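Local coordinates for protein putative enoyl-CoA hydratase/isomerase (Bordetella parapertussis, PDB 3ISA) that probably hydrates or isomerises acyl-CoA thioesters as a member of the crotonase superfamily, its exact substrate and reaction being unknown, at residues R86-L91 and A219-L224; A45-Q50 and A95-L100; R145-I150 and R164-D169; Q50-V55 and A203-L208. All blocks are in the same frame, centred on the assembly; numbering follows the deposited sequence. Where two conformers were deposited one is given.

Interaction 1. Residues R86-L91 and A219-L224; sequences RIEMLL and ADLAAL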
loop_
_atom_site.group_PDB
_atom_site.type_symbol
_atom_site.label_atom_id
_atom_site.label_comp_id
_atom_site.label_asym_id
_atom_site.label_seq_id
_atom_site.Cartn_x
_atom_site.Cartn_y
_atom_site.Cartn_z
ATOM N N ARG D 86 -5.688 5.261 25.129
ATOM C CA ARG D 86 -4.739 4.451 25.884
ATOM C C ARG D 86 -5.097 2.952 25.827
ATOM O O ARG D 86 -4.210 2.113 25.729
ATOM C CB ARG D 86 -4.575 4.982 27.321
ATOM C CG ARG D 86 -3.976 6.426 27.421
ATOM C CD ARG D 86 -2.555 6.530 26.855
ATOM N NE ARG D 86 -1.576 5.952 27.785
ATOM C CZ ARG D 86 -0.311 5.667 27.473
ATOM N NH1 ARG D 86 0.133 5.887 26.239
ATOM N NH2 ARG D 86 0.510 5.164 28.393
ATOM N N ILE D 87 -6.389 2.628 25.883
ATOM C CA ILE D 87 -6.844 1.249 25.657
ATOM C C ILE D 87 -6.380 0.750 24.279
ATOM O O ILE D 87 -5.761 -0.306 24.182
ATOM C CB ILE D 87 -8.384 1.096 25.860
ATOM C CG1 ILE D 87 -8.723 1.176 27.358
ATOM C CG2 ILE D 87 -8.884 -0.241 25.300
ATOM C CD1 ILE D 87 -10.214 1.380 27.671
ATOM N N GLU D 88 -6.631 1.516 23.217
ATOM C CA GLU D 88 -6.186 1.073 21.877
ATOM C C GLU D 88 -4.660 0.953 21.781
ATOM O O GLU D 88 -4.157 0.034 21.141
ATOM C CB GLU D 88 -6.746 1.975 20.766
ATOM C CG GLU D 88 -6.342 1.598 19.302
ATOM C CD GLU D 88 -6.779 0.178 18.854
ATOM O OE1 GLU D 88 -7.502 -0.529 19.587
ATOM O OE2 GLU D 88 -6.383 -0.237 17.745
ATOM N N MET D 89 -3.928 1.862 22.436
ATOM C CA MET D 89 -2.480 1.778 22.457
ATOM C C MET D 89 -2.029 0.465 23.154
ATOM O O MET D 89 -1.145 -0.242 22.660
ATOM C CB MET D 89 -1.854 3.048 23.052
ATOM C CG MET D 89 -1.981 4.298 22.115
ATOM S SD MET D 89 -1.399 5.878 22.826
ATOM C CE MET D 89 0.353 5.661 22.648
ATOM N N LEU D 90 -2.694 0.124 24.253
ATOM C CA LEU D 90 -2.465 -1.137 24.943
ATOM C C LEU D 90 -2.751 -2.346 24.040
ATOM O O LEU D 90 -1.918 -3.263 23.948
ATOM C CB LEU D 90 -3.315 -1.226 26.218
ATOM C CG LEU D 90 -3.297 -2.604 26.907
ATOM C CD1 LEU D 90 -1.886 -3.018 27.411
ATOM C CD2 LEU D 90 -4.356 -2.689 28.018
ATOM N N LEU D 91 -3.899 -2.330 23.366
ATOM C CA LEU D 91 -4.301 -3.455 22.502
ATOM C C LEU D 91 -3.279 -3.678 21.372
ATOM O O LEU D 91 -2.929 -4.808 21.035
ATOM C CB LEU D 91 -5.716 -3.211 21.950
ATOM C CG LEU D 91 -6.813 -3.090 23.008
ATOM C CD1 LEU D 91 -8.143 -2.710 22.367
ATOM C CD2 LEU D 91 -6.916 -4.392 23.803
ATOM N N ALA D 219 -4.455 2.846 10.904
ATOM C CA ALA D 219 -5.872 2.848 10.545
ATOM C C ALA D 219 -6.766 2.583 11.756
ATOM O O ALA D 219 -7.778 3.267 11.929
ATOM C CB ALA D 219 -6.146 1.840 9.424
ATOM N N ASP D 220 -6.394 1.590 12.576
ATOM C CA ASP D 220 -7.135 1.268 13.802
ATOM C C ASP D 220 -7.193 2.411 14.837
ATOM O O ASP D 220 -8.263 2.732 15.371
ATOM C CB ASP D 220 -6.561 0.005 14.429
ATOM C CG ASP D 220 -6.892 -1.225 13.613
ATOM O OD1 ASP D 220 -7.712 -1.104 12.671
ATOM O OD2 ASP D 220 -6.336 -2.298 13.900
ATOM N N LEU D 221 -6.045 3.020 15.105
ATOM C CA LEU D 221 -5.997 4.127 16.043
ATOM C C LEU D 221 -6.748 5.355 15.503
ATOM O O LEU D 221 -7.482 6.004 16.261
ATOM C CB LEU D 221 -4.555 4.467 16.461
ATOM C CG LEU D 221 -4.506 5.517 17.584
ATOM C CD1 LEU D 221 -5.277 5.102 18.855
ATOM C CD2 LEU D 221 -3.078 5.861 17.941
ATOM N N ALA D 222 -6.587 5.661 14.203
ATOM C CA ALA D 222 -7.344 6.761 13.592
ATOM C C ALA D 222 -8.857 6.560 13.722
ATOM O O ALA D 222 -9.558 7.471 14.171
ATOM C CB ALA D 222 -6.959 6.962 12.131
ATOM N N ALA D 223 -9.329 5.359 13.384
ATOM C CA ALA D 223 -10.760 5.017 13.463
ATOM C C ALA D 223 -11.287 5.146 14.898
ATOM O O ALA D 223 -12.375 5.709 15.114
ATOM C CB ALA D 223 -11.024 3.613 12.911
ATOM N N LEU D 224 -10.515 4.652 15.868
ATOM C CA LEU D 224 -10.869 4.803 17.292
ATOM C C LEU D 224 -10.979 6.284 17.686
ATOM O O LEU D 224 -11.990 6.716 18.266
ATOM C CB LEU D 224 -9.875 4.055 18.207
ATOM C CG LEU D 224 -10.079 4.048 19.743
ATOM C CD1 LEU D 224 -9.527 5.325 20.449
ATOM C CD2 LEU D 224 -11.558 3.839 20.113
#
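E88 meets D220, L221 and L224 where two nearly antiparallel helices of the crotonase fold pack side by side: helix 77-95, which links two neighbouring strands of the main sheet, and helix 217-229. The short segments run at 163° to each other, their axes 10.2 Å apart. Early in 86-91, R86 forms a salt bridge with E37 of helix 33-48. E88 carries the contact. Its CG stands anti to the backbone N (chi1 -180°), which sends the chain straight across the gap, and the bend at chi2 (60°) then lays the carboxylate beside D220. On the way the aliphatic part runs past L221 in the opposite direction, with E88 CG 3.7 Å from L221 CD1. E88 CB lies 4.1 Å from L224 CG in the conformer of that leucine described here. Beyond E88, L91 packs on R146 of helix 144-151.

The carboxylates of E88 and D220 are both buried, and their planes are 75° apart. R146 forms a salt bridge with E88 OE2, which also accepts from Q92, while R145 and H216 hold D220. These donors probably offset the repulsion between the two acids. E88 OE2 comes 3.3 Å from D220 CB and 4.4 Å from D220 OD2.

Interaction 2. Residues A45-Q50 and A95-L100; sequences AAHREQ and AGSPSL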
loop_
_atom_site.group_PDB
_atom_site.type_symbol
_atom_site.label_atom_id
_atom_site.label_comp_id
_atom_site.label_asym_id
_atom_site.label_seq_id
_atom_site.Cartn_x
_atom_site.Cartn_y
_atom_site.Cartn_z
ATOM N N ALA D 45 7.457 -3.546 30.095
ATOM C CA ALA D 45 8.539 -4.151 30.871
ATOM C C ALA D 45 8.846 -5.558 30.358
ATOM O O ALA D 45 10.007 -5.916 30.202
ATOM C CB ALA D 45 8.176 -4.177 32.350
ATOM N N ALA D 46 7.800 -6.337 30.073
ATOM C CA ALA D 46 7.965 -7.674 29.497
ATOM C C ALA D 46 8.662 -7.657 28.122
ATOM O O ALA D 46 9.458 -8.559 27.828
ATOM C CB ALA D 46 6.633 -8.384 29.414
ATOM N N HIS D 47 8.369 -6.636 27.305
ATOM C CA HIS D 47 9.019 -6.515 26.018
ATOM C C HIS D 47 10.507 -6.155 26.181
ATOM O O HIS D 47 11.354 -6.703 25.474
ATOM C CB HIS D 47 8.251 -5.548 25.111
ATOM C CG HIS D 47 6.875 -6.032 24.743
ATOM N ND1 HIS D 47 5.969 -5.257 24.054
ATOM C CD2 HIS D 47 6.252 -7.212 24.981
ATOM C CE1 HIS D 47 4.856 -5.943 23.871
ATOM N NE2 HIS D 47 4.998 -7.127 24.436
ATOM N N ARG D 48 10.827 -5.284 27.133
ATOM C CA ARG D 48 12.228 -4.976 27.454
ATOM C C ARG D 48 12.984 -6.226 27.913
ATOM O O ARG D 48 14.137 -6.452 27.528
ATOM C CB ARG D 48 12.313 -3.875 28.511
ATOM C CG ARG D 48 11.973 -2.469 27.980
ATOM C CD ARG D 48 12.438 -1.364 28.957
ATOM N NE ARG D 48 12.106 -1.685 30.354
ATOM C CZ ARG D 48 10.960 -1.371 30.960
ATOM N NH1 ARG D 48 10.013 -0.697 30.297
ATOM N NH2 ARG D 48 10.761 -1.722 32.241
ATOM N N GLU D 49 12.304 -7.070 28.688
ATOM C CA GLU D 49 12.934 -8.246 29.296
ATOM C C GLU D 49 12.808 -9.486 28.399
ATOM O O GLU D 49 13.276 -10.585 28.743
ATOM C CB GLU D 49 12.376 -8.437 30.722
ATOM C CG GLU D 49 12.714 -7.200 31.627
ATOM C CD GLU D 49 12.020 -7.140 33.005
ATOM O OE1 GLU D 49 12.035 -8.147 33.735
ATOM O OE2 GLU D 49 11.503 -6.052 33.382
ATOM N N GLN D 50 12.201 -9.284 27.229
ATOM C CA GLN D 50 12.009 -10.339 26.210
ATOM C C GLN D 50 11.379 -11.618 26.759
ATOM O O GLN D 50 11.810 -12.729 26.429
ATOM C CB GLN D 50 13.310 -10.641 25.468
ATOM C CG GLN D 50 13.794 -9.470 24.647
ATOM C CD GLN D 50 15.012 -9.819 23.840
ATOM O OE1 GLN D 50 16.061 -10.116 24.395
ATOM N NE2 GLN D 50 14.876 -9.803 22.515
ATOM N N ALA D 95 -1.218 -6.975 20.730
ATOM C CA ALA D 95 -1.380 -7.587 19.388
ATOM C C ALA D 95 -0.070 -7.770 18.632
ATOM O O ALA D 95 0.147 -8.819 18.006
ATOM C CB ALA D 95 -2.369 -6.811 18.546
ATOM N N GLY D 96 0.789 -6.755 18.695
ATOM C CA GLY D 96 2.084 -6.756 18.003
ATOM C C GLY D 96 3.252 -7.235 18.865
ATOM O O GLY D 96 4.408 -6.976 18.542
ATOM N N SER D 97 2.956 -7.938 19.953
ATOM C CA SER D 97 3.993 -8.351 20.914
ATOM C C SER D 97 5.000 -9.331 20.267
ATOM O O SER D 97 4.594 -10.256 19.565
ATOM C CB SER D 97 3.363 -9.009 22.132
ATOM O OG SER D 97 4.334 -9.306 23.129
ATOM N N PRO D 98 6.300 -9.135 20.531
ATOM C CA PRO D 98 7.316 -10.155 20.218
ATOM C C PRO D 98 7.155 -11.411 21.080
ATOM O O PRO D 98 7.691 -12.466 20.727
ATOM C CB PRO D 98 8.638 -9.453 20.560
ATOM C CG PRO D 98 8.302 -7.975 20.602
ATOM C CD PRO D 98 6.901 -7.923 21.120
ATOM N N SER D 99 6.479 -11.294 22.223
ATOM C CA SER D 99 6.162 -12.475 23.045
ATOM C C SER D 99 4.996 -13.222 22.420
ATOM O O SER D 99 4.127 -12.610 21.805
ATOM C CB SER D 99 5.729 -12.068 24.449
ATOM O OG SER D 99 6.673 -11.224 25.092
ATOM N N LEU D 100 4.950 -14.541 22.601
ATOM C CA LEU D 100 3.692 -15.269 22.395
ATOM C C LEU D 100 2.713 -14.751 23.463
ATOM O O LEU D 100 3.124 -14.418 24.584
ATOM C CB LEU D 100 3.886 -16.774 22.562
ATOM C CG LEU D 100 2.642 -17.665 22.404
ATOM C CD1 LEU D 100 2.006 -17.451 20.992
ATOM C CD2 LEU D 100 2.988 -19.120 22.630
#
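H47 presses its imidazole against S97 and P98 at the place where two successive beta-alpha-beta crossovers of the crotonase fold lie side by side: the end of helix 33-48, on the way to strand 53-58, meets the loop from helix 77-95 into strand 100-105. The tight part is the ring itself. With CG anti to the carbonyl carbon (chi1 -65°), the imidazole reaches past its own helix toward the loop, and P98 CD sits squarely over one face, 3.8 Å from the ring centroid of H47 and only 5° off its normal. This is a CH-pi contact, and the two side chains cross at about a right angle. H47 NE2 also approaches S97 OG to 2.6 Å, but the bond is weak because the N-H points well off the oxygen, at 120°. H47 was modelled in two conformations, so these details hold for one of them.

S97 and S99 are buried, and both touch L54 of the neighbouring strand. S99 OG gives the inner side a firmer anchor in its hydrogen bond to V51 O. The outer side is looser. R48, E49 and Q50 are exposed; the helix ends at Q50 in a Schellman motif, and the Q50 side chain touches P202. P98, partly exposed, also touches A206. S97 OG also closes an ST turn, accepting from S99 N at 3.1 Å.

Interaction 3. Residues R145-I150 and R164-D169; sequences RRFRDI and RAFDAD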
loop_
_atom_site.group_PDB
_atom_site.type_symbol
_atom_site.label_atom_id
_atom_site.label_comp_id
_atom_site.label_asym_id
_atom_site.label_seq_id
_atom_site.Cartn_x
_atom_site.Cartn_y
_atom_site.Cartn_z
ATOM N N ARG D 145 -11.166 -4.019 13.123
ATOM C CA ARG D 145 -10.399 -4.708 12.088
ATOM C C ARG D 145 -9.689 -5.945 12.611
ATOM O O ARG D 145 -9.586 -6.943 11.889
ATOM C CB ARG D 145 -9.367 -3.771 11.465
ATOM C CG ARG D 145 -9.989 -2.662 10.617
ATOM C CD ARG D 145 -8.918 -2.038 9.743
ATOM N NE ARG D 145 -9.417 -0.881 8.994
ATOM C CZ ARG D 145 -9.512 0.354 9.472
ATOM N NH1 ARG D 145 -9.166 0.624 10.744
ATOM N NH2 ARG D 145 -9.973 1.317 8.675
ATOM N N ARG D 146 -9.201 -5.882 13.855
ATOM C CA ARG D 146 -8.581 -7.067 14.480
ATOM C C ARG D 146 -9.581 -8.190 14.644
ATOM O O ARG D 146 -9.253 -9.364 14.384
ATOM C CB ARG D 146 -7.893 -6.741 15.813
ATOM C CG ARG D 146 -6.525 -6.019 15.632
ATOM C CD ARG D 146 -5.749 -5.818 16.979
ATOM N NE ARG D 146 -6.588 -5.123 17.958
ATOM C CZ ARG D 146 -6.693 -3.799 18.088
ATOM N NH1 ARG D 146 -5.959 -2.965 17.351
ATOM N NH2 ARG D 146 -7.518 -3.306 18.995
ATOM N N PHE D 147 -10.799 -7.852 15.049
ATOM C CA PHE D 147 -11.824 -8.882 15.153
ATOM C C PHE D 147 -12.162 -9.457 13.769
ATOM O O PHE D 147 -12.246 -10.677 13.611
ATOM C CB PHE D 147 -13.049 -8.364 15.894
ATOM C CG PHE D 147 -14.101 -9.416 16.144
ATOM C CD1 PHE D 147 -13.856 -10.473 17.018
ATOM C CD2 PHE D 147 -15.347 -9.328 15.514
ATOM C CE1 PHE D 147 -14.839 -11.444 17.249
ATOM C CE2 PHE D 147 -16.331 -10.272 15.743
ATOM C CZ PHE D 147 -16.081 -11.332 16.606
ATOM N N ARG D 148 -12.261 -8.580 12.767
ATOM C CA ARG D 148 -12.432 -8.981 11.372
ATOM C C ARG D 148 -11.355 -9.969 10.878
ATOM O O ARG D 148 -11.681 -10.995 10.279
ATOM C CB ARG D 148 -12.472 -7.746 10.469
ATOM C CG ARG D 148 -12.576 -8.070 8.974
ATOM C CD ARG D 148 -12.024 -6.915 8.183
ATOM N NE ARG D 148 -10.584 -6.759 8.369
ATOM C CZ ARG D 148 -9.898 -5.707 7.932
ATOM N NH1 ARG D 148 -10.528 -4.722 7.287
ATOM N NH2 ARG D 148 -8.585 -5.638 8.128
ATOM N N ASP D 149 -10.091 -9.669 11.176
ATOM C CA ASP D 149 -8.939 -10.478 10.763
ATOM C C ASP D 149 -8.999 -11.902 11.303
ATOM O O ASP D 149 -8.523 -12.830 10.648
ATOM C CB ASP D 149 -7.636 -9.809 11.190
ATOM C CG ASP D 149 -7.300 -8.580 10.352
ATOM O OD1 ASP D 149 -7.999 -8.276 9.363
ATOM O OD2 ASP D 149 -6.303 -7.918 10.665
ATOM N N ILE D 150 -9.604 -12.052 12.480
ATOM C CA ILE D 150 -9.760 -13.353 13.123
ATOM C C ILE D 150 -10.925 -14.156 12.511
ATOM O O ILE D 150 -10.723 -15.286 12.062
ATOM C CB ILE D 150 -9.966 -13.201 14.641
ATOM C CG1 ILE D 150 -8.707 -12.624 15.309
ATOM C CG2 ILE D 150 -10.404 -14.547 15.304
ATOM C CD1 ILE D 150 -8.972 -12.053 16.733
ATOM N N ARG D 164 -24.108 -7.655 19.087
ATOM C CA ARG D 164 -24.753 -8.762 19.787
ATOM C C ARG D 164 -23.788 -9.666 20.560
ATOM O O ARG D 164 -22.604 -9.750 20.237
ATOM C CB ARG D 164 -25.582 -9.611 18.802
ATOM C CG ARG D 164 -24.787 -10.288 17.683
ATOM C CD ARG D 164 -25.635 -11.353 17.017
ATOM N NE ARG D 164 -24.960 -12.035 15.910
ATOM C CZ ARG D 164 -24.245 -13.156 16.021
ATOM N NH1 ARG D 164 -24.059 -13.742 17.202
ATOM N NH2 ARG D 164 -23.699 -13.688 14.937
ATOM N N ALA D 165 -24.315 -10.356 21.568
ATOM C CA ALA D 165 -23.538 -11.334 22.306
ATOM C C ALA D 165 -23.290 -12.616 21.499
ATOM O O ALA D 165 -24.057 -12.942 20.590
ATOM C CB ALA D 165 -24.208 -11.651 23.630
ATOM N N PHE D 166 -22.198 -13.315 21.823
ATOM C CA PHE D 166 -21.939 -14.683 21.355
ATOM C C PHE D 166 -21.289 -15.542 22.438
ATOM O O PHE D 166 -20.509 -15.048 23.263
ATOM C CB PHE D 166 -21.139 -14.725 20.041
ATOM C CG PHE D 166 -19.769 -14.076 20.108
ATOM C CD1 PHE D 166 -18.613 -14.861 20.186
ATOM C CD2 PHE D 166 -19.633 -12.691 20.038
ATOM C CE1 PHE D 166 -17.342 -14.273 20.230
ATOM C CE2 PHE D 166 -18.367 -12.090 20.085
ATOM C CZ PHE D 166 -17.223 -12.889 20.173
ATOM N N ASP D 167 -21.629 -16.830 22.435
ATOM C CA ASP D 167 -21.178 -17.759 23.464
ATOM C C ASP D 167 -19.940 -18.546 23.051
ATOM O O ASP D 167 -19.456 -18.415 21.920
ATOM C CB ASP D 167 -22.326 -18.698 23.902
ATOM C CG ASP D 167 -22.628 -19.825 22.888
ATOM O OD1 ASP D 167 -22.220 -19.761 21.708
ATOM O OD2 ASP D 167 -23.304 -20.800 23.288
ATOM N N ALA D 168 -19.451 -19.371 23.975
ATOM C CA ALA D 168 -18.273 -20.210 23.765
ATOM C C ALA D 168 -18.340 -21.108 22.519
ATOM O O ALA D 168 -17.352 -21.203 21.781
ATOM C CB ALA D 168 -18.001 -21.035 25.004
ATOM N N ASP D 169 -19.500 -21.742 22.283
ATOM C CA ASP D 169 -19.695 -22.600 21.104
ATOM C C ASP D 169 -19.549 -21.828 19.810
ATOM O O ASP D 169 -18.812 -22.256 18.923
ATOM C CB ASP D 169 -21.063 -23.295 21.129
ATOM C CG ASP D 169 -21.139 -24.402 22.160
ATOM O OD1 ASP D 169 -20.093 -25.018 22.468
ATOM O OD2 ASP D 169 -22.257 -24.658 22.657
#
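F147 and F166 are brought together by their first torsions. F147 has CG anti to its own nitrogen (chi1 -175°), which points the ring outward from helix 144-151; F166 has CG between nitrogen and carbonyl carbon (chi1 60°), which swings its ring inward from strand 165-167. The contact thus joins a helix of the crotonase fold to an outermost strand of the small three-stranded sheet. The rings come from opposite directions and meet at their outer atoms, F147 CE1 lying 4.0 Å from F166 CZ. Their planes are 37° apart and their centroids 5.9 Å, an oblique pairing that is neither a stack nor a T. Both rings are buried in an aromatic and aliphatic cluster, where F176 meets F147 edge-to-face, F131 lies against F166, and I159 touches both.

D167 caps the helix that follows the strand: D167 OD1 accepts a hydrogen bond from the backbone N of E170. Within 145-150, R148 grips its neighbour D149 side-on, with both donors reaching one oxygen from the same face, while D149 OD2 bonds H216. R148 NE is 3.2 Å and R148 NH2 3.0 Å from D149 OD1.

Interaction 4. Residues Q50-V55 and A203-L208; sequences QVPLLV and ATRATL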
loop_
_atom_site.group_PDB
_atom_site.type_symbol
_atom_site.label_atom_id
_atom_site.label_comp_id
_atom_site.label_asym_id
_atom_site.label_seq_id
_atom_site.Cartn_x
_atom_site.Cartn_y
_atom_site.Cartn_z
ATOM N N GLN D 50 12.201 -9.284 27.229
ATOM C CA GLN D 50 12.009 -10.339 26.210
ATOM C C GLN D 50 11.379 -11.618 26.759
ATOM O O GLN D 50 11.810 -12.729 26.429
ATOM C CB GLN D 50 13.310 -10.641 25.468
ATOM C CG GLN D 50 13.794 -9.470 24.647
ATOM C CD GLN D 50 15.012 -9.819 23.840
ATOM O OE1 GLN D 50 16.061 -10.116 24.395
ATOM N NE2 GLN D 50 14.876 -9.803 22.515
ATOM N N VAL D 51 10.356 -11.436 27.593
ATOM C CA VAL D 51 9.584 -12.530 28.164
ATOM C C VAL D 51 8.940 -13.356 27.036
ATOM O O VAL D 51 8.260 -12.807 26.155
ATOM C CB VAL D 51 8.511 -12.005 29.159
ATOM C CG1 VAL D 51 7.733 -13.164 29.779
ATOM C CG2 VAL D 51 9.167 -11.130 30.257
ATOM N N PRO D 52 9.187 -14.671 27.029
ATOM C CA PRO D 52 8.682 -15.506 25.919
ATOM C C PRO D 52 7.159 -15.552 25.804
ATOM O O PRO D 52 6.611 -15.455 24.683
ATOM C CB PRO D 52 9.247 -16.894 26.239
ATOM C CG PRO D 52 10.454 -16.625 27.123
ATOM C CD PRO D 52 10.001 -15.459 27.979
ATOM N N LEU D 53 6.483 -15.666 26.948
ATOM C CA LEU D 53 5.030 -15.806 26.973
ATOM C C LEU D 53 4.376 -14.811 27.938
ATOM O O LEU D 53 4.767 -14.713 29.117
ATOM C CB LEU D 53 4.642 -17.230 27.392
ATOM C CG LEU D 53 3.145 -17.476 27.615
ATOM C CD1 LEU D 53 2.372 -17.478 26.279
ATOM C CD2 LEU D 53 2.911 -18.793 28.363
ATOM N N LEU D 54 3.391 -14.075 27.440
ATOM C CA LEU D 54 2.519 -13.267 28.296
ATOM C C LEU D 54 1.180 -13.951 28.416
ATOM O O LEU D 54 0.519 -14.245 27.398
ATOM C CB LEU D 54 2.302 -11.864 27.706
ATOM C CG LEU D 54 3.549 -11.132 27.212
ATOM C CD1 LEU D 54 3.213 -9.705 26.737
ATOM C CD2 LEU D 54 4.643 -11.126 28.281
ATOM N N VAL D 55 0.773 -14.196 29.657
ATOM C CA VAL D 55 -0.534 -14.789 29.944
ATOM C C VAL D 55 -1.483 -13.728 30.529
ATOM O O VAL D 55 -1.110 -12.968 31.439
ATOM C CB VAL D 55 -0.420 -16.002 30.916
ATOM C CG1 VAL D 55 -1.804 -16.586 31.233
ATOM C CG2 VAL D 55 0.518 -17.066 30.350
ATOM N N ALA D 203 15.016 -13.164 19.125
ATOM C CA ALA D 203 15.075 -12.397 17.877
ATOM C C ALA D 203 14.246 -13.060 16.766
ATOM O O ALA D 203 13.547 -12.376 16.012
ATOM C CB ALA D 203 16.515 -12.182 17.427
ATOM N N THR D 204 14.313 -14.390 16.687
ATOM C CA THR D 204 13.602 -15.129 15.645
ATOM C C THR D 204 12.106 -15.134 15.928
ATOM O O THR D 204 11.292 -14.988 15.006
ATOM C CB THR D 204 14.160 -16.573 15.476
ATOM O OG1 THR D 204 15.552 -16.504 15.148
ATOM C CG2 THR D 204 13.450 -17.325 14.357
ATOM N N ARG D 205 11.745 -15.283 17.201
ATOM C CA ARG D 205 10.347 -15.215 17.604
ATOM C C ARG D 205 9.730 -13.857 17.227
ATOM O O ARG D 205 8.639 -13.809 16.648
ATOM C CB ARG D 205 10.197 -15.510 19.105
ATOM C CG ARG D 205 8.761 -15.419 19.638
ATOM C CD ARG D 205 8.654 -15.784 21.128
ATOM N NE ARG D 205 9.502 -14.953 22.005
ATOM C CZ ARG D 205 10.557 -15.412 22.672
ATOM N NH1 ARG D 205 10.893 -16.697 22.581
ATOM N NH2 ARG D 205 11.274 -14.588 23.440
ATOM N N ALA D 206 10.439 -12.772 17.526
ATOM C CA ALA D 206 9.969 -11.426 17.216
ATOM C C ALA D 206 9.786 -11.246 15.712
ATOM O O ALA D 206 8.770 -10.712 15.267
ATOM C CB ALA D 206 10.943 -10.382 17.755
ATOM N N THR D 207 10.761 -11.714 14.937
ATOM C CA THR D 207 10.695 -11.633 13.470
ATOM C C THR D 207 9.504 -12.416 12.921
ATOM O O THR D 207 8.731 -11.897 12.111
ATOM C CB THR D 207 12.013 -12.108 12.829
ATOM O OG1 THR D 207 13.048 -11.192 13.189
ATOM C CG2 THR D 207 11.899 -12.162 11.290
ATOM N N LEU D 208 9.321 -13.644 13.403
ATOM C CA LEU D 208 8.189 -14.461 12.994
ATOM C C LEU D 208 6.856 -13.754 13.253
ATOM O O LEU D 208 5.991 -13.725 12.373
ATOM C CB LEU D 208 8.201 -15.806 13.733
ATOM C CG LEU D 208 6.987 -16.688 13.449
ATOM C CD1 LEU D 208 6.899 -17.077 11.962
ATOM C CD2 LEU D 208 6.993 -17.924 14.327
HETATM O O HOH W 1 9.824 -12.232 23.426
#
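R205 lays its guanidinium flat against P52, with Q50 lying to one side. This fastens helix 202-212 to the turn that leads from helix 33-48 into strand 53-58, one of the parallel strands of the crotonase sheet. R205 buries most surface here. Its chain runs out extended through the first two torsions and bends at chi3 (57°), which turns the flat group across the proline. P52 CA stands 3.7 Å above the plane of the R205 guanidinium, over its centre, and P52 CB is 4.0 Å from R205 NH1. The proline thus covers one face of the charged group. T198 and A197, from the loop and helix beyond, touch P52.

Q50 contributes at the margin. Its side chain is exposed, but its backbone, at positive phi where the preceding helix closes in a Schellman motif, brings Q50 O to 3.6 Å from R205 NH2, a contact short of a hydrogen bond. The nitrogens of R205 are engaged around the rim: NH1 gives a hydrogen bond to A197 O, and NE a weak one to P98 O. T204 and T207, on the same helix, pack on L136 and V141 of a neighbouring subunit. A water in the guanidinium plane links the two segments, accepting from R205 NH2 at 2.8 Å and donating to V51 O at 3.2 Å.

Overall arrangement
Interactions 1 and 3 are buried, while 2 and 4 are only partly buried. Interactions 2 and 4 sit together, their centres about 6 Å apart: they share Q50, and the backbone hydrogen bond from L100 N to P52 O pairs the start of strand 100-105 with the residue just before strand 53-58. Interaction 1 is linked to interaction 3 through the arginines at the start of 145-150. Helix 77-95 carries one side of interaction 1, and the loop after it one side of interaction 2. Chemically, 3 is purely aromatic, 1 mixes leucines with buried acids, 2 pairs an imidazole with a proline CH and a serine, and 4 relies on a guanidinium face and a water.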